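Tail spike protein gp49 (Pseudomonas phage LKA1, PDB 4RU4) cleaves, as a lyase carried on the phage tail, the O-specific polysaccharide on the surface of its Pseudomonas host, probably to open the way to the cell. Local coordinates at residues Ala349-Lys354 against Gly380-Asp385; Cys338-Cys343 against Ile356-Cys361; Pro122-Val127 against Ala194-Tyr199. All blocks are in the same frame, centred on the assembly; numbering follows the deposited sequence.

How the contacts relate
Contacts 1 and 2 belong to the same part of the pectin lyase-like beta-helix, their centres about 9 Å apart, and their segments alternate along the chain. Contact 1 reaches across the interior between two walls, whereas contact 2 joins neighbouring coils within one wall. Y358 ties them together: its OH lies 2.7 Å from T350 O and its O lies 2.8 Å from D385 N, both probable hydrogen bonds. Contact 3 lies apart in the Ig-like domain, centre to centre about 30 Å from contact 1 and about 34 Å from contact 2. All three lie away from the calcium site at G368 and D394, but a sodium ion sits about 7 Å from the Q352 side chain.

Contact 1: residues Ala349-Lys354 against Gly380-Asp385; sequences ATWQGK and GTFLLD
Across the interior of the parallel beta-helix, W351 and F382 reach toward each other from two walls, strands 349-352 and 380-385. The indole is the broad surface. F382 CB sits over its five-membered ring, 3.5 Å from the centroid and only 5° off the normal, a CH-pi contact. The phenyl ring is set obliquely to the indole, its plane at 59°, with CD2 still beside W351 CB and CG. W351 has CG anti to the carbonyl carbon (chi1 -85°), on the side of F382. The benzo rim of the indole meets L384, whose CG lies 3.4 Å from W351 CZ2. The polar edge of the same ring is used too: NE1 points at L383 O, 3.4 Å away, in a weak but fairly straight hydrogen bond. F382 extends the other way, into the corner at G353 and K354, where the chain leaves strand 349-352, so that CZ comes to 3.3 Å from G353 O at the ring's edge and 3.8 Å from K354 CA. Beside it, G380 CA lies 4.3 Å from K354 CG. F422, on strand 420-425 of the next coil, meets both aromatic rings, while strand 372-377 pairs with the W351 strand and strand 356-359 flanks the F382 strand.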
ATOM      1  N   ALA B 349      -5.761  17.001   3.703  1.00  5.27           N
ATOM      2  CA  ALA B 349      -6.734  16.066   3.162  1.00  5.27           C
ATOM      3  C   ALA B 349      -8.023  16.087   4.006  1.00  9.45           C
ATOM      4  O   ALA B 349      -8.089  16.759   5.043  1.00  7.16           O
ATOM      5  CB  ALA B 349      -6.130  14.657   3.107  1.00  5.15           C
ATOM      6  N   THR B 350      -9.050  15.357   3.572  1.00  7.45           N
ATOM      7  CA  THR B 350     -10.328  15.470   4.268  1.00  6.64           C
ATOM      8  C   THR B 350     -11.088  14.148   4.393  1.00  7.76           C
ATOM      9  O   THR B 350     -11.011  13.281   3.525  1.00  8.28           O
ATOM     10  CB  THR B 350     -11.275  16.512   3.568  1.00  5.62           C
ATOM     11  OG1 THR B 350     -12.449  16.730   4.372  1.00  6.45           O
ATOM     12  CG2 THR B 350     -11.738  15.970   2.236  1.00  5.63           C
ATOM     13  N   TRP B 351     -11.825  14.024   5.493  1.00  7.01           N
ATOM     14  CA  TRP B 351     -12.779  12.945   5.696  1.00  8.75           C
ATOM     15  C   TRP B 351     -14.168  13.567   5.558  1.00  9.05           C
ATOM     16  O   TRP B 351     -14.505  14.463   6.327  1.00  5.75           O
ATOM     17  CB  TRP B 351     -12.656  12.465   7.137  1.00  9.86           C
ATOM     18  CG  TRP B 351     -11.606  11.447   7.458  1.00  6.36           C
ATOM     19  CD1 TRP B 351     -11.075  10.473   6.637  1.00  8.13           C
ATOM     20  CD2 TRP B 351     -10.976  11.290   8.731  1.00  5.28           C
ATOM     21  NE1 TRP B 351     -10.164   9.705   7.350  1.00  5.89           N
ATOM     22  CE2 TRP B 351     -10.111  10.171   8.641  1.00  6.32           C
ATOM     23  CE3 TRP B 351     -11.100  11.961   9.954  1.00  7.26           C
ATOM     24  CZ2 TRP B 351      -9.357   9.725   9.715  1.00  7.68           C
ATOM     25  CZ3 TRP B 351     -10.353  11.510  11.033  1.00  9.65           C
ATOM     26  CH2 TRP B 351      -9.489  10.406  10.903  1.00  8.76           C
ATOM     27  N   GLN B 352     -14.973  13.080   4.617  1.00  5.72           N
ATOM     28  CA  GLN B 352     -16.348  13.515   4.445  1.00  7.60           C
ATOM     29  C   GLN B 352     -17.139  12.297   3.944  1.00  9.85           C
ATOM     30  O   GLN B 352     -16.567  11.389   3.340  1.00  6.41           O
ATOM     31  CB  GLN B 352     -16.427  14.639   3.388  1.00  6.41           C
ATOM     32  CG  GLN B 352     -15.499  15.801   3.661  1.00  6.66           C
ATOM     33  CD  GLN B 352     -15.791  17.037   2.829  1.00  8.92           C
ATOM     34  OE1 GLN B 352     -16.915  17.245   2.379  1.00  8.17           O
ATOM     35  NE2 GLN B 352     -14.763  17.894   2.650  1.00  7.89           N
ATOM     36  N   GLY B 353     -18.452  12.288   4.142  1.00 10.02           N
ATOM     37  CA  GLY B 353     -19.272  11.220   3.582  1.00  6.04           C
ATOM     38  C   GLY B 353     -19.305   9.997   4.476  1.00  6.19           C
ATOM     39  O   GLY B 353     -19.704  10.094   5.623  1.00  6.78           O
ATOM     40  N   LYS B 354     -18.873   8.849   3.967  1.00  8.13           N
ATOM     41  CA  LYS B 354     -18.986   7.583   4.716  1.00  6.25           C
ATOM     42  C   LYS B 354     -17.950   6.594   4.242  1.00  6.58           C
ATOM     43  O   LYS B 354     -17.791   6.424   3.043  1.00  8.52           O
ATOM     44  CB  LYS B 354     -20.380   6.965   4.509  1.00  7.99           C
ATOM     45  CG  LYS B 354     -20.538   5.517   5.097  1.00  6.89           C
ATOM     46  CD  LYS B 354     -22.012   5.031   5.055  1.00 11.85           C
ATOM     47  CE  LYS B 354     -22.162   3.548   5.412  1.00 11.64           C
ATOM     48  NZ  LYS B 354     -23.620   3.134   5.275  1.00 14.66           N
ATOM     49  N   GLY B 380     -20.200   6.049   9.647  1.00 10.37           N
ATOM     50  CA  GLY B 380     -19.347   4.979   9.150  1.00  6.60           C
ATOM     51  C   GLY B 380     -17.924   5.106   9.664  1.00  9.72           C
ATOM     52  O   GLY B 380     -17.684   5.630  10.744  1.00  8.85           O
ATOM     53  N   THR B 381     -16.963   4.612   8.896  1.00  5.92           N
ATOM     54  CA  THR B 381     -15.615   4.480   9.418  1.00  6.70           C
ATOM     55  C   THR B 381     -14.662   5.365   8.632  1.00  8.93           C
ATOM     56  O   THR B 381     -14.694   5.390   7.396  1.00  8.80           O
ATOM     57  CB  THR B 381     -15.190   2.997   9.319  1.00 11.09           C
ATOM     58  OG1 THR B 381     -16.061   2.217  10.147  1.00 11.00           O
ATOM     59  CG2 THR B 381     -13.737   2.782   9.754  1.00 12.76           C
ATOM     60  N   PHE B 382     -13.805   6.081   9.344  1.00  5.69           N
ATOM     61  CA  PHE B 382     -12.877   7.000   8.698  1.00  7.50           C
ATOM     62  C   PHE B 382     -11.484   6.686   9.220  1.00  7.53           C
ATOM     63  O   PHE B 382     -11.250   6.689  10.438  1.00  7.34           O
ATOM     64  CB  PHE B 382     -13.298   8.436   8.999  1.00  6.41           C
ATOM     65  CG  PHE B 382     -14.703   8.721   8.576  1.00  9.61           C
ATOM     66  CD1 PHE B 382     -15.778   8.430   9.425  1.00  6.01           C
ATOM     67  CD2 PHE B 382     -14.966   9.209   7.296  1.00  5.95           C
ATOM     68  CE1 PHE B 382     -17.114   8.658   9.006  1.00  6.96           C
ATOM     69  CE2 PHE B 382     -16.300   9.437   6.878  1.00  6.09           C
ATOM     70  CZ  PHE B 382     -17.357   9.171   7.742  1.00  6.67           C
ATOM     71  N   LEU B 383     -10.573   6.404   8.296  1.00  5.41           N
ATOM     72  CA  LEU B 383      -9.331   5.716   8.627  1.00  6.97           C
ATOM     73  C   LEU B 383      -8.147   6.488   8.086  1.00  5.23           C
ATOM     74  O   LEU B 383      -8.179   6.922   6.928  1.00  5.45           O
ATOM     75  CB  LEU B 383      -9.350   4.311   8.007  1.00  9.05           C
ATOM     76  CG  LEU B 383      -8.095   3.429   8.089  1.00 12.97           C
ATOM     77  CD1 LEU B 383      -7.673   3.200   9.552  1.00 13.93           C
ATOM     78  CD2 LEU B 383      -8.323   2.084   7.409  1.00 15.43           C
ATOM     79  N   LEU B 384      -7.128   6.682   8.927  1.00  5.19           N
ATOM     80  CA  LEU B 384      -5.786   7.070   8.475  1.00  5.42           C
ATOM     81  C   LEU B 384      -4.908   5.858   8.744  1.00  6.53           C
ATOM     82  O   LEU B 384      -4.525   5.589   9.886  1.00  6.88           O
ATOM     83  CB  LEU B 384      -5.241   8.291   9.247  1.00  7.66           C
ATOM     84  CG  LEU B 384      -6.013   9.591   9.098  1.00 11.74           C
ATOM     85  CD1 LEU B 384      -5.314  10.727   9.840  1.00 15.04           C
ATOM     86  CD2 LEU B 384      -6.178   9.940   7.624  1.00 15.37           C
ATOM     87  N   ASP B 385      -4.594   5.131   7.680  1.00  6.40           N
ATOM     88  CA  ASP B 385      -3.964   3.843   7.769  1.00  8.18           C
ATOM     89  C   ASP B 385      -2.479   3.977   7.446  1.00  6.17           C
ATOM     90  O   ASP B 385      -2.123   4.096   6.264  1.00  7.37           O
ATOM     91  CB  ASP B 385      -4.636   2.964   6.715  1.00 14.57           C
ATOM     92  CG  ASP B 385      -4.191   1.525   6.763  1.00 25.49           C
ATOM     93  OD1 ASP B 385      -2.988   1.219   6.960  1.00 23.16           O
ATOM     94  OD2 ASP B 385      -5.093   0.672   6.614  1.00 34.72           O
TER

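Contact 2: residues Cys338-Cys343 against Ile356-Cys361; sequences CSYENC and ISYRHC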
ATOM      1  N   CYS B 338     -14.516   5.211  -0.597  1.00  6.86           N
ATOM      2  CA  CYS B 338     -13.503   5.721  -1.519  1.00  5.25           C
ATOM      3  C   CYS B 338     -12.205   5.913  -0.746  1.00  5.15           C
ATOM      4  O   CYS B 338     -12.217   5.962   0.483  1.00  5.85           O
ATOM      5  CB  CYS B 338     -13.937   7.070  -2.073  1.00  6.73           C
ATOM      6  SG  CYS B 338     -15.348   7.029  -3.187  1.00  7.67           S
ATOM      7  N   SER B 339     -11.077   6.074  -1.454  1.00  7.69           N
ATOM      8  CA  SER B 339      -9.799   6.226  -0.757  1.00  5.63           C
ATOM      9  C   SER B 339      -8.733   6.910  -1.591  1.00  5.77           C
ATOM     10  O   SER B 339      -8.826   6.952  -2.835  1.00  4.97           O
ATOM     11  CB  SER B 339      -9.251   4.854  -0.286  1.00  5.64           C
ATOM     12  OG  SER B 339      -9.122   3.921  -1.367  1.00  5.22           O
ATOM     13  N   TYR B 340      -7.744   7.472  -0.884  1.00  6.16           N
ATOM     14  CA  TYR B 340      -6.433   7.834  -1.460  1.00  7.78           C
ATOM     15  C   TYR B 340      -5.427   6.809  -0.911  1.00  8.36           C
ATOM     16  O   TYR B 340      -5.434   6.499   0.280  1.00  9.15           O
ATOM     17  CB  TYR B 340      -5.994   9.261  -1.059  1.00  4.88           C
ATOM     18  CG  TYR B 340      -6.775  10.386  -1.728  1.00  8.53           C
ATOM     19  CD1 TYR B 340      -8.028  10.749  -1.279  1.00  7.74           C
ATOM     20  CD2 TYR B 340      -6.240  11.090  -2.809  1.00  7.87           C
ATOM     21  CE1 TYR B 340      -8.762  11.779  -1.909  1.00  7.80           C
ATOM     22  CE2 TYR B 340      -6.964  12.125  -3.429  1.00  6.13           C
ATOM     23  CZ  TYR B 340      -8.213  12.454  -2.968  1.00  8.13           C
ATOM     24  OH  TYR B 340      -8.943  13.445  -3.575  1.00 12.55           O
ATOM     25  N   GLU B 341      -4.552   6.293  -1.769  1.00  4.68           N
ATOM     26  CA  GLU B 341      -3.584   5.281  -1.368  1.00  4.83           C
ATOM     27  C   GLU B 341      -2.258   5.583  -2.068  1.00  6.64           C
ATOM     28  O   GLU B 341      -2.251   5.902  -3.261  1.00  6.47           O
ATOM     29  CB  GLU B 341      -4.089   3.894  -1.808  1.00  8.95           C
ATOM     30  CG  GLU B 341      -5.433   3.573  -1.120  1.00 13.25           C
ATOM     31  CD  GLU B 341      -6.167   2.346  -1.640  1.00 22.32           C
ATOM     32  OE1 GLU B 341      -5.679   1.698  -2.590  1.00 21.87           O
ATOM     33  OE2 GLU B 341      -7.271   2.060  -1.095  1.00 26.92           O
ATOM     34  N   ASN B 342      -1.164   5.505  -1.315  1.00  4.50           N
ATOM     35  CA  ASN B 342       0.171   5.729  -1.868  1.00  4.46           C
ATOM     36  C   ASN B 342       0.279   7.070  -2.567  1.00  8.17           C
ATOM     37  O   ASN B 342       0.861   7.141  -3.640  1.00  9.61           O
ATOM     38  CB  ASN B 342       0.561   4.638  -2.856  1.00  4.42           C
ATOM     39  CG  ASN B 342       0.508   3.240  -2.248  1.00 18.76           C
ATOM     40  OD1 ASN B 342      -0.171   2.363  -2.762  1.00 25.33           O
ATOM     41  ND2 ASN B 342       1.232   3.031  -1.179  1.00 14.37           N
ATOM     42  N   CYS B 343      -0.281   8.111  -1.960  1.00  4.57           N
ATOM     43  CA  CYS B 343      -0.230   9.459  -2.519  1.00  7.25           C
ATOM     44  C   CYS B 343       0.631  10.375  -1.666  1.00  9.99           C
ATOM     45  O   CYS B 343       0.647  10.254  -0.428  1.00  9.04           O
ATOM     46  CB  CYS B 343      -1.653  10.044  -2.614  1.00  6.69           C
ATOM     47  SG  CYS B 343      -2.662   9.259  -3.908  1.00  9.87           S
ATOM     48  N   ILE B 356     -14.367   6.260   4.425  1.00  6.32           N
ATOM     49  CA  ILE B 356     -13.283   6.875   3.659  1.00  7.55           C
ATOM     50  C   ILE B 356     -11.922   6.544   4.294  1.00  6.75           C
ATOM     51  O   ILE B 356     -11.786   6.578   5.512  1.00  7.93           O
ATOM     52  CB  ILE B 356     -13.446   8.388   3.688  1.00 10.52           C
ATOM     53  CG1 ILE B 356     -14.805   8.800   3.095  1.00 10.56           C
ATOM     54  CG2 ILE B 356     -12.240   9.085   3.016  1.00  5.28           C
ATOM     55  CD1 ILE B 356     -15.103   8.303   1.694  1.00  7.80           C
ATOM     56  N   SER B 357     -10.908   6.226   3.481  0.74  5.62           N
ATOM     57  CA  SER B 357      -9.605   5.872   4.049  0.74  4.96           C
ATOM     58  C   SER B 357      -8.489   6.591   3.301  0.74  6.85           C
ATOM     59  O   SER B 357      -8.620   6.855   2.089  0.74  5.57           O
ATOM     60  CB  SER B 357      -9.375   4.356   3.987  0.74  7.43           C
ATOM     61  OG  SER B 357     -10.547   3.640   4.369  0.74  4.95           O
ATOM     62  N   TYR B 358      -7.419   6.907   4.032  1.00  4.85           N
ATOM     63  CA  TYR B 358      -6.126   7.288   3.461  1.00  5.06           C
ATOM     64  C   TYR B 358      -5.150   6.201   3.885  1.00  7.82           C
ATOM     65  O   TYR B 358      -5.064   5.888   5.077  1.00  9.94           O
ATOM     66  CB  TYR B 358      -5.677   8.661   4.004  1.00  5.99           C
ATOM     67  CG  TYR B 358      -6.533   9.760   3.455  1.00  7.22           C
ATOM     68  CD1 TYR B 358      -7.771  10.037   4.014  1.00  5.00           C
ATOM     69  CD2 TYR B 358      -6.132  10.485   2.327  1.00  7.18           C
ATOM     70  CE1 TYR B 358      -8.601  11.045   3.480  1.00  9.76           C
ATOM     71  CE2 TYR B 358      -6.950  11.467   1.776  1.00  7.02           C
ATOM     72  CZ  TYR B 358      -8.184  11.748   2.368  1.00  6.48           C
ATOM     73  OH  TYR B 358      -9.018  12.709   1.829  1.00  6.42           O
ATOM     74  N   ARG B 359      -4.425   5.612   2.932  1.00  5.81           N
ATOM     75  CA  ARG B 359      -3.542   4.484   3.233  1.00  7.63           C
ATOM     76  C   ARG B 359      -2.153   4.727   2.674  1.00  7.95           C
ATOM     77  O   ARG B 359      -2.005   4.926   1.462  1.00  6.37           O
ATOM     78  CB  ARG B 359      -4.064   3.195   2.607  1.00  7.46           C
ATOM     79  CG  ARG B 359      -5.517   2.869   2.962  1.00  8.24           C
ATOM     80  CD  ARG B 359      -5.974   1.610   2.220  1.00 12.42           C
ATOM     81  NE  ARG B 359      -7.161   1.021   2.839  1.00 16.39           N
ATOM     82  CZ  ARG B 359      -8.383   1.008   2.310  1.00 22.69           C
ATOM     83  NH1 ARG B 359      -8.617   1.531   1.108  1.00 24.17           N
ATOM     84  NH2 ARG B 359      -9.384   0.442   2.984  1.00 24.07           N
ATOM     85  N   HIS B 360      -1.144   4.671   3.542  1.00  6.59           N
ATOM     86  CA  HIS B 360       0.239   4.853   3.083  1.00  5.77           C
ATOM     87  C   HIS B 360       0.393   6.137   2.270  1.00  8.44           C
ATOM     88  O   HIS B 360       1.124   6.159   1.268  1.00  6.29           O
ATOM     89  CB  HIS B 360       0.699   3.624   2.281  1.00  6.32           C
ATOM     90  CG  HIS B 360       1.096   2.455   3.152  1.00  7.24           C
ATOM     91  ND1 HIS B 360       1.231   1.165   2.677  1.00  7.78           N
ATOM     92  CD2 HIS B 360       1.389   2.399   4.476  1.00  8.54           C
ATOM     93  CE1 HIS B 360       1.582   0.364   3.671  1.00 11.14           C
ATOM     94  NE2 HIS B 360       1.701   1.089   4.769  1.00 10.55           N
ATOM     95  N   CYS B 361      -0.289   7.199   2.709  1.00  6.38           N
ATOM     96  CA  CYS B 361      -0.074   8.533   2.156  1.00  8.45           C
ATOM     97  C   CYS B 361       0.905   9.347   2.988  1.00  8.87           C
ATOM     98  O   CYS B 361       1.022   9.158   4.210  1.00  7.37           O
ATOM     99  CB  CYS B 361      -1.387   9.308   2.092  1.00  8.70           C
ATOM    100  SG  CYS B 361      -2.533   8.570   0.922  1.00  7.88           S
TER
HETATM  101  O   HOH W   1     -12.437   3.564   2.448  1.00 19.06           O
HETATM  102  O   HOH W   2       1.833   0.688   0.157  1.00 11.88           O
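Y340 and Y358 lie side by side on one face of two paired parallel strands, their rings pointing the same way. The planes differ by just 3°, but the rings are slid apart with centroids 5.3 Å away, so they barely overlap; the closest touch is Y340 CD1 to Y358 CE2, 3.3 Å. Nearly equal first torsions (chi1 -72° and -70°) set both CG atoms alike, anti to the carbonyl carbon, and similar second torsions turn the rings nearly parallel. Their hydroxyls are satisfied at D330 O and T350 O. On the opposite face E341 and R359 also run alongside each other and end in a salt bridge. R359 NH1 meets E341 OE2 at 2.6 Å on the anti side, somewhat out of the carboxylate plane, and S339 OG donates to the same oxygen, also at 2.6 Å, from the other side of that plane. OE2 is thus gripped by two donors, which should help to stabilise the buried negative charge, while OE1 goes to R314. S357 CB covers a face of the guanidinium. At the bend, a water bridges N342 ND2 (2.8 Å) and H360 ND1 (2.6 Å). H360 NE2 bonds to D385 of the third subunit, and H360 rings of the three subunits meet edge-to-face. Backbone bonds such as R359 N to Y340 O (3.0 Å) keep the strands in step. Parallel strands of successive coils stacked in register are characteristic of a parallel beta-helix. Here serine, tyrosine and cysteine also recur at matching places, and N342 and H360 share the same bend. Three such helices meet in the trimer.

Contact 3: residues Pro122-Val127 against Ala194-Tyr199; sequences PNISSV and ATVAIY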
ATOM      1  N   PRO B 122     -37.653   0.379 -17.120  1.00 16.97           N
ATOM      2  CA  PRO B 122     -38.835   0.280 -16.247  1.00 15.80           C
ATOM      3  C   PRO B 122     -38.479   0.443 -14.754  1.00 17.79           C
ATOM      4  O   PRO B 122     -37.305   0.306 -14.357  1.00 14.42           O
ATOM      5  CB  PRO B 122     -39.354  -1.144 -16.511  1.00 14.32           C
ATOM      6  CG  PRO B 122     -38.754  -1.564 -17.832  1.00 13.86           C
ATOM      7  CD  PRO B 122     -37.395  -0.881 -17.850  1.00 16.38           C
ATOM      8  N   ASN B 123     -39.495   0.742 -13.943  1.00 16.16           N
ATOM      9  CA  ASN B 123     -39.341   0.832 -12.494  1.00 16.55           C
ATOM     10  C   ASN B 123     -39.054  -0.525 -11.858  1.00 15.51           C
ATOM     11  O   ASN B 123     -39.230  -1.573 -12.485  1.00 15.44           O
ATOM     12  CB  ASN B 123     -40.593   1.463 -11.862  1.00 15.66           C
ATOM     13  CG  ASN B 123     -40.784   2.917 -12.287  1.00 19.89           C
ATOM     14  OD1 ASN B 123     -39.807   3.647 -12.514  1.00 16.61           O
ATOM     15  ND2 ASN B 123     -42.044   3.340 -12.424  1.00 17.60           N
ATOM     16  N   ILE B 124     -38.617  -0.501 -10.599  1.00 13.37           N
ATOM     17  CA  ILE B 124     -38.283  -1.724  -9.888  1.00 13.48           C
ATOM     18  C   ILE B 124     -39.051  -1.840  -8.561  1.00 16.40           C
ATOM     19  O   ILE B 124     -39.505  -0.828  -8.021  1.00 13.38           O
ATOM     20  CB  ILE B 124     -36.754  -1.802  -9.606  1.00 13.95           C
ATOM     21  CG1 ILE B 124     -36.300  -0.659  -8.684  1.00 10.74           C
ATOM     22  CG2 ILE B 124     -35.951  -1.759 -10.925  1.00 14.85           C
ATOM     23  CD1 ILE B 124     -34.843  -0.864  -8.123  1.00  7.91           C
ATOM     24  N   SER B 125     -39.193  -3.075  -8.055  1.00 13.58           N
ATOM     25  CA  SER B 125     -39.692  -3.318  -6.701  1.00 13.98           C
ATOM     26  C   SER B 125     -38.674  -2.807  -5.696  1.00 15.25           C
ATOM     27  O   SER B 125     -37.487  -2.717  -6.004  1.00 13.93           O
ATOM     28  CB  SER B 125     -39.823  -4.815  -6.428  1.00 17.77           C
ATOM     29  OG  SER B 125     -40.674  -5.421  -7.350  1.00 23.68           O
ATOM     30  N   SER B 126     -39.134  -2.519  -4.484  1.00 12.36           N
ATOM     31  CA  SER B 126     -38.234  -2.225  -3.367  1.00 11.04           C
ATOM     32  C   SER B 126     -37.182  -3.318  -3.176  1.00 10.27           C
ATOM     33  O   SER B 126     -37.455  -4.506  -3.365  1.00 12.74           O
ATOM     34  CB  SER B 126     -39.068  -2.019  -2.093  1.00 10.84           C
ATOM     35  OG  SER B 126     -39.933  -0.914  -2.291  1.00 12.91           O
ATOM     36  N   VAL B 127     -35.972  -2.915  -2.801  1.00 10.75           N
ATOM     37  CA  VAL B 127     -34.863  -3.842  -2.682  1.00  9.43           C
ATOM     38  C   VAL B 127     -34.022  -3.488  -1.433  1.00 13.13           C
ATOM     39  O   VAL B 127     -33.924  -2.304  -1.047  1.00 12.11           O
ATOM     40  CB  VAL B 127     -34.023  -3.854  -3.991  1.00 13.93           C
ATOM     41  CG1 VAL B 127     -33.394  -2.468  -4.265  1.00 11.58           C
ATOM     42  CG2 VAL B 127     -32.963  -4.962  -3.972  1.00 14.21           C
ATOM     43  N   ALA B 194     -40.901   2.761  -5.027  1.00 14.77           N
ATOM     44  CA  ALA B 194     -41.755   3.874  -5.406  1.00 18.32           C
ATOM     45  C   ALA B 194     -41.012   5.195  -5.460  1.00 16.75           C
ATOM     46  O   ALA B 194     -41.583   6.213  -5.864  1.00 15.77           O
ATOM     47  CB  ALA B 194     -42.949   3.984  -4.452  1.00 19.79           C
ATOM     48  N   THR B 195     -39.756   5.205  -5.037  1.00 11.95           N
ATOM     49  CA  THR B 195     -39.017   6.464  -4.976  1.00 12.08           C
ATOM     50  C   THR B 195     -37.837   6.590  -5.948  1.00 15.32           C
ATOM     51  O   THR B 195     -37.156   7.628  -5.956  1.00 19.26           O
ATOM     52  CB  THR B 195     -38.453   6.675  -3.585  1.00 16.07           C
ATOM     53  OG1 THR B 195     -37.487   5.646  -3.331  1.00 17.29           O
ATOM     54  CG2 THR B 195     -39.549   6.578  -2.559  1.00 15.04           C
ATOM     55  N   VAL B 196     -37.566   5.559  -6.749  1.00 11.09           N
ATOM     56  CA  VAL B 196     -36.389   5.605  -7.624  1.00 12.03           C
ATOM     57  C   VAL B 196     -36.770   5.513  -9.102  1.00 16.42           C
ATOM     58  O   VAL B 196     -37.787   4.904  -9.456  1.00 15.52           O
ATOM     59  CB  VAL B 196     -35.332   4.514  -7.263  1.00 11.13           C
ATOM     60  CG1 VAL B 196     -34.577   4.882  -5.972  1.00  9.37           C
ATOM     61  CG2 VAL B 196     -35.982   3.136  -7.095  1.00  7.90           C
ATOM     62  N   ALA B 197     -35.966   6.154  -9.948  1.00 12.75           N
ATOM     63  CA  ALA B 197     -36.063   6.020 -11.392  1.00 11.63           C
ATOM     64  C   ALA B 197     -34.776   5.340 -11.845  1.00 12.75           C
ATOM     65  O   ALA B 197     -33.700   5.638 -11.324  1.00 10.76           O
ATOM     66  CB  ALA B 197     -36.169   7.389 -12.049  1.00 11.00           C
ATOM     67  N   ILE B 198     -34.899   4.432 -12.810  1.00 11.13           N
ATOM     68  CA  ILE B 198     -33.785   3.600 -13.251  1.00  9.49           C
ATOM     69  C   ILE B 198     -33.429   3.995 -14.690  1.00 12.28           C
ATOM     70  O   ILE B 198     -34.314   4.254 -15.511  1.00 13.82           O
ATOM     71  CB  ILE B 198     -34.150   2.076 -13.208  1.00  9.95           C
ATOM     72  CG1 ILE B 198     -35.027   1.746 -11.993  1.00  8.64           C
ATOM     73  CG2 ILE B 198     -32.875   1.178 -13.250  1.00  7.75           C
ATOM     74  CD1 ILE B 198     -34.397   2.167 -10.600  1.00  7.83           C
ATOM     75  N   TYR B 199     -32.133   4.032 -14.990  1.00 10.43           N
ATOM     76  CA  TYR B 199     -31.631   4.502 -16.270  1.00  9.04           C
ATOM     77  C   TYR B 199     -30.492   3.632 -16.715  1.00 10.16           C
ATOM     78  O   TYR B 199     -29.554   3.397 -15.942  1.00 11.91           O
ATOM     79  CB  TYR B 199     -31.049   5.911 -16.103  1.00  9.37           C
ATOM     80  CG  TYR B 199     -32.086   6.939 -15.721  1.00 11.94           C
ATOM     81  CD1 TYR B 199     -32.879   7.540 -16.699  1.00 11.72           C
ATOM     82  CD2 TYR B 199     -32.280   7.299 -14.395  1.00 11.96           C
ATOM     83  CE1 TYR B 199     -33.826   8.480 -16.368  1.00 14.92           C
ATOM     84  CE2 TYR B 199     -33.236   8.248 -14.046  1.00 17.84           C
ATOM     85  CZ  TYR B 199     -34.007   8.832 -15.043  1.00 15.77           C
ATOM     86  OH  TYR B 199     -34.947   9.775 -14.715  1.00 16.80           O
TER
HETATM   87  O   HOH W   3     -37.563   3.841 -14.073  1.00 11.63           O
HETATM   88  O   HOH W   4     -38.582   2.149  -9.464  1.00 13.22           O
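I124 packs onto I198 and V196, crossing the first at about a right angle and the second obliquely. Its CG2 lies 3.8 Å from I198 CG1, and its CG1 approaches I198 CD1 at 3.9 Å. The other methyl neighbour is V196 CG2, 4.1 Å from I124 CG1. I124 places CG1 between its backbone N and carbonyl carbon (chi1 63°), a crowded position that lets this one branch serve both partners. I198 CG1 also rests 3.6 Å from P122 O. No direct hydrogen bond joins the segments; two waters do that work. One donates to N123 OD1 at 2.7 Å and accepts from I198 N at 3.0 Å, so the asparagine side chain is linked through water to the start of strand 197-202. The other takes I124 N at 2.9 Å and gives to V196 O. The two segments are parts of the Ig-like domain: 122-127 is the loop that follows strand 113-120, and 194-199 runs into strand 197-202, which is paired antiparallel with that same strand. Around the apolar cluster, I134 on strand 133-135 and F136 in the loop after it press on I124, whereas I150 touches V196, and I150 and F148 touch I198 from strand 147-151. The loop is held in place by backbone bonds of N123 with A137 and S125 with D135. At its far end, V127 pairs with Y191 through the backbone, and S126 OG bonds to G193 N, close to the turn where T195 OG1 bonds to D192 O.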